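Local coordinates for SIR4-interacting protein SIF2 (Saccharomyces cerevisiae, PDB 1R5M), which antagonizes telomeric silencing and acts as a WD-repeat subunit of the SET3 transcriptional corepressor complex, at residues H163-D168 against D218-P223; I174-N177 against T182-Q185. All blocks are in the same frame, centred on the assembly; numbering follows the deposited sequence.

Contact 1: residues H163-D168 against D218-P223; sequences HIISMD and DKFVIP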
# COMPACT_ATOMS: atom_id res chain seq x y z
N HIS A 163 -10.38 9.11 12.62
CA HIS A 163 -9.48 10.06 11.97
C HIS A 163 -8.72 9.42 10.83
O HIS A 163 -8.49 8.21 10.82
CB HIS A 163 -8.44 10.61 12.95
CG HIS A 163 -9.03 11.36 14.11
ND1 HIS A 163 -9.63 10.74 15.17
CD2 HIS A 163 -9.09 12.69 14.36
CE1 HIS A 163 -10.05 11.65 16.03
NE2 HIS A 163 -9.73 12.84 15.56
N ILE A 164 -8.32 10.24 9.87
CA ILE A 164 -7.50 9.76 8.76
C ILE A 164 -6.43 10.80 8.51
O ILE A 164 -6.57 11.97 8.88
CB ILE A 164 -8.28 9.57 7.43
CG1 ILE A 164 -8.88 10.89 6.96
CG2 ILE A 164 -9.34 8.50 7.58
CD1 ILE A 164 -9.34 10.86 5.50
N ILE A 165 -5.34 10.35 7.91
CA ILE A 165 -4.25 11.23 7.51
C ILE A 165 -4.21 11.05 6.01
O ILE A 165 -4.25 9.92 5.52
CB ILE A 165 -2.89 10.78 8.05
CG1 ILE A 165 -2.89 10.79 9.58
CG2 ILE A 165 -1.79 11.70 7.52
CD1 ILE A 165 -1.77 9.97 10.16
N SER A 166 -4.16 12.15 5.27
CA SER A 166 -4.08 12.06 3.82
C SER A 166 -2.91 12.91 3.35
O SER A 166 -2.62 13.95 3.94
CB SER A 166 -5.38 12.56 3.17
OG SER A 166 -5.69 13.88 3.56
N MET A 167 -2.23 12.46 2.31
CA MET A 167 -1.10 13.20 1.78
C MET A 167 -1.16 13.18 0.27
O MET A 167 -1.53 12.17 -0.33
CB MET A 167 0.22 12.60 2.26
CG MET A 167 1.44 13.43 1.85
SD MET A 167 2.97 12.87 2.63
CE MET A 167 3.18 11.35 1.76
N ASP A 168 -0.82 14.31 -0.35
CA ASP A 168 -0.82 14.39 -1.81
C ASP A 168 0.61 14.42 -2.35
O ASP A 168 1.57 14.40 -1.58
CB ASP A 168 -1.63 15.60 -2.31
CG ASP A 168 -1.09 16.94 -1.82
OD1 ASP A 168 0.14 17.13 -1.79
OD2 ASP A 168 -1.92 17.82 -1.49
N ASP A 218 -3.59 8.12 18.65
CA ASP A 218 -3.52 9.57 18.48
C ASP A 218 -2.14 10.09 18.08
O ASP A 218 -1.82 11.25 18.30
CB ASP A 218 -3.95 10.25 19.78
CG ASP A 218 -2.97 10.03 20.90
OD1 ASP A 218 -2.35 8.94 20.95
OD2 ASP A 218 -2.81 10.94 21.75
N LYS A 219 -1.31 9.23 17.49
CA LYS A 219 0.03 9.64 17.08
C LYS A 219 0.29 9.12 15.67
O LYS A 219 -0.18 8.04 15.31
CB LYS A 219 1.08 9.09 18.04
CG LYS A 219 0.86 9.46 19.50
CD LYS A 219 1.90 8.80 20.39
CE LYS A 219 1.59 9.03 21.87
NZ LYS A 219 0.28 8.45 22.26
N PHE A 220 1.03 9.88 14.89
CA PHE A 220 1.32 9.48 13.52
C PHE A 220 2.66 10.03 13.03
O PHE A 220 3.25 10.91 13.65
CB PHE A 220 0.18 9.94 12.60
CG PHE A 220 -0.09 11.42 12.66
CD1 PHE A 220 0.54 12.30 11.78
CD2 PHE A 220 -0.99 11.94 13.59
CE1 PHE A 220 0.28 13.67 11.82
CE2 PHE A 220 -1.26 13.31 13.64
CZ PHE A 220 -0.62 14.17 12.75
N VAL A 221 3.13 9.49 11.91
CA VAL A 221 4.39 9.92 11.33
C VAL A 221 4.24 10.28 9.86
O VAL A 221 3.45 9.67 9.13
CB VAL A 221 5.48 8.82 11.46
CG1 VAL A 221 5.82 8.58 12.92
CG2 VAL A 221 4.99 7.53 10.80
N ILE A 222 4.98 11.30 9.43
CA ILE A 222 4.95 11.74 8.04
C ILE A 222 6.35 12.14 7.60
O ILE A 222 7.18 12.54 8.41
CB ILE A 222 3.99 12.94 7.84
CG1 ILE A 222 4.55 14.19 8.51
CG2 ILE A 222 2.61 12.62 8.43
CD1 ILE A 222 3.70 15.44 8.28
N PRO A 223 6.64 12.03 6.30
CA PRO A 223 7.96 12.39 5.77
C PRO A 223 8.29 13.86 5.99
O PRO A 223 7.44 14.73 5.79
CB PRO A 223 7.85 12.05 4.29
CG PRO A 223 6.84 10.95 4.26
CD PRO A 223 5.80 11.44 5.24

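Contact 2: residues I174-N177 against T182-Q185; sequences ILWN and TVMQ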
# COMPACT_ATOMS: atom_id res chain seq x y z
N ILE A 174 -2.71 16.24 5.55
CA ILE A 174 -3.83 16.70 6.35
C ILE A 174 -4.33 15.66 7.35
O ILE A 174 -4.44 14.48 7.02
CB ILE A 174 -5.03 17.07 5.44
CG1 ILE A 174 -4.61 18.12 4.41
CG2 ILE A 174 -6.20 17.56 6.29
CD1 ILE A 174 -4.14 19.42 5.01
N LEU A 175 -4.62 16.11 8.57
CA LEU A 175 -5.18 15.27 9.62
C LEU A 175 -6.65 15.65 9.65
O LEU A 175 -6.99 16.81 9.88
CB LEU A 175 -4.53 15.57 10.97
CG LEU A 175 -5.30 15.02 12.18
CD1 LEU A 175 -5.32 13.50 12.15
CD2 LEU A 175 -4.64 15.52 13.46
N TRP A 176 -7.52 14.68 9.41
CA TRP A 176 -8.96 14.93 9.39
C TRP A 176 -9.73 14.22 10.48
O TRP A 176 -9.34 13.15 10.93
CB TRP A 176 -9.61 14.42 8.10
CG TRP A 176 -9.08 14.90 6.80
CD1 TRP A 176 -8.00 14.40 6.12
CD2 TRP A 176 -9.65 15.90 5.96
NE1 TRP A 176 -7.87 15.03 4.91
CE2 TRP A 176 -8.87 15.96 4.78
CE3 TRP A 176 -10.75 16.76 6.09
CZ2 TRP A 176 -9.17 16.85 3.74
CZ3 TRP A 176 -11.04 17.64 5.06
CH2 TRP A 176 -10.25 17.67 3.90
N ASN A 177 -10.82 14.85 10.91
CA ASN A 177 -11.74 14.18 11.82
C ASN A 177 -12.63 13.70 10.67
O ASN A 177 -13.34 14.49 10.05
CB ASN A 177 -12.50 15.16 12.70
CG ASN A 177 -13.64 14.49 13.43
OD1 ASN A 177 -14.35 13.66 12.86
ND2 ASN A 177 -13.83 14.84 14.70
N THR A 182 -13.77 17.60 9.06
CA THR A 182 -13.07 18.85 9.33
C THR A 182 -11.55 18.67 9.35
O THR A 182 -11.04 17.60 9.68
CB THR A 182 -13.52 19.47 10.67
OG1 THR A 182 -13.34 18.52 11.73
CG2 THR A 182 -15.00 19.86 10.59
N VAL A 183 -10.85 19.73 8.98
CA VAL A 183 -9.39 19.73 8.95
C VAL A 183 -8.87 20.07 10.34
O VAL A 183 -9.08 21.18 10.83
CB VAL A 183 -8.86 20.77 7.95
CG1 VAL A 183 -7.35 20.84 8.02
CG2 VAL A 183 -9.32 20.43 6.54
N MET A 184 -8.20 19.12 10.98
CA MET A 184 -7.67 19.35 12.32
C MET A 184 -6.26 19.94 12.29
O MET A 184 -5.92 20.80 13.10
CB MET A 184 -7.67 18.05 13.11
CG MET A 184 -9.06 17.52 13.37
SD MET A 184 -8.99 15.96 14.22
CE MET A 184 -8.38 16.47 15.82
N GLN A 185 -5.45 19.47 11.35
CA GLN A 185 -4.10 19.97 11.19
C GLN A 185 -3.69 19.84 9.73
O GLN A 185 -4.19 18.97 9.01
CB GLN A 185 -3.10 19.18 12.04
CG GLN A 185 -3.26 19.35 13.55
CD GLN A 185 -1.99 18.97 14.29
OE1 GLN A 185 -0.95 19.60 14.11
NE2 GLN A 185 -2.08 17.94 15.12

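Contact 1: residues H163-D168 against D218-P223
Ile165 and Phe220 form one end of an apolar seam between two blades of the WD40 beta-propeller. CG1 of Ile165, set beside the backbone N (chi1 -62°), stands over one face of the phenyl ring, 4.2 Å above its plane and displaced toward the rim. CD1 continues toward the root of the ring, although its modelled spacing there is too short to be trusted. The edge of the same ring is met in its own plane by CG2 of Ile222, 4.0 Å from ring atom CD1 of Phe220. A branched aliphatic chain and a flat aromatic therefore fill the gap between backbones whose CA atoms lie 8.4 Å apart at Ile165 and Phe220. Further along, Met167 and Pro223 reach toward each other tip to tip, SD of Met167 lying 4.1 Å from CD of Pro223. The unbranched methionine suits this longer span, since its CG is anti to the backbone N (chi1 -174°) and SD is carried well out from the strand.

Polar groups stay off this seam. Lys219, pointing away from strand 163-168, forms a salt bridge from NZ to OD1 of Asp218 at 3.0 Å, on the syn side and somewhat out of the carboxylate plane, and it has a second carboxylate partner in Asp216. Ser166 and Asp168 alternate with the seam residues and join His148 and Trp176 in the Asp-His-Ser-Trp hydrogen-bond network familiar from WD40 repeats.

Strands 163-168 and 219-223 run in broadly the same direction, each the second strand of its four-stranded blade, in WD 3 and WD 4. Trp214 of strand 213-216 touches Ile165 and packs edge-to-face with Phe220, while Ile165 and Met167 also lean on Thr173 of strand 173-177.

Contact 2: residues I174-N177 against T182-Q185
Antiparallel backbone pairing joins Ile174-Asn177 to Thr182-Gln185, a beta hairpin forming the third and fourth strands of the blade whose first three strands lie in the WD 3 repeat, with strand 182-187 outermost. Near the turn the pairing is regular: Asn177 N gives a bond of 3.0 Å to Thr182 O, in the carbonyl plane, and Thr182 N returns one to Asn177 O. Both side chains suit the turn: OD1 of Asn177 accepts from Ser180 N, and OG1 of Thr182 pairs with Ser180 OG.

Beyond Trp176 the register slips by one residue in a classic beta bulge, Met184 and Gln185 both lying opposite Leu175. Leu175 O takes a bond of 2.8 Å from Met184 N and a weak one from Gln185 N, whereas Leu175 N donates almost straight to Gln185 O (175° at the hydrogen). The bulge turns the flexible Met184 toward the partner strand, laying its CB 4.0 Å from Leu175 CD2 and its SD beside Asn177 CB. CD2 of Leu175 also rests against the amide end of Gln185, whose NE2 is bonded to Glu236 O.

On the other face of the sheet, Val183 CG2 sits over the six-membered ring of Trp176, 4.0 Å from its centroid and 28° off the normal, a CH-pi contact. Ile174 CG2 lies over the same face nearer the rim and touches Val183 CG1. With CG of Trp176 beside the backbone N (chi1 -55°), the indole lays its broad apolar surface along these beta-branched chains, while its one N-H, at NE1, bonds to Ser166 OG. Replacing the indole by an alanine is likely to leave Val183 and Ile174 without their aromatic platform and Ser166 OG without that N-H partner.

Following the chain from the N terminus past earlier blades, the first segment reached is 163-168 of contact 1, which turns straight into strand 173-177. The hairpin to 182-185 then closes a short loop as contact 2. Only after the chain has left this blade and entered the next does 218-223 come alongside 163-168, closing the much longer loop of contact 1. Contact 2 is thus nested inside it, with no crossing, and their centres are about 9 Å apart. Contact 2 holds the outer half of its blade together, whereas contact 1 packs that blade against WD 4. Strands 163-168 and 173-177, adjacent in one sheet, connect the two through a backbone bond from Ile174 N to Ser166 O.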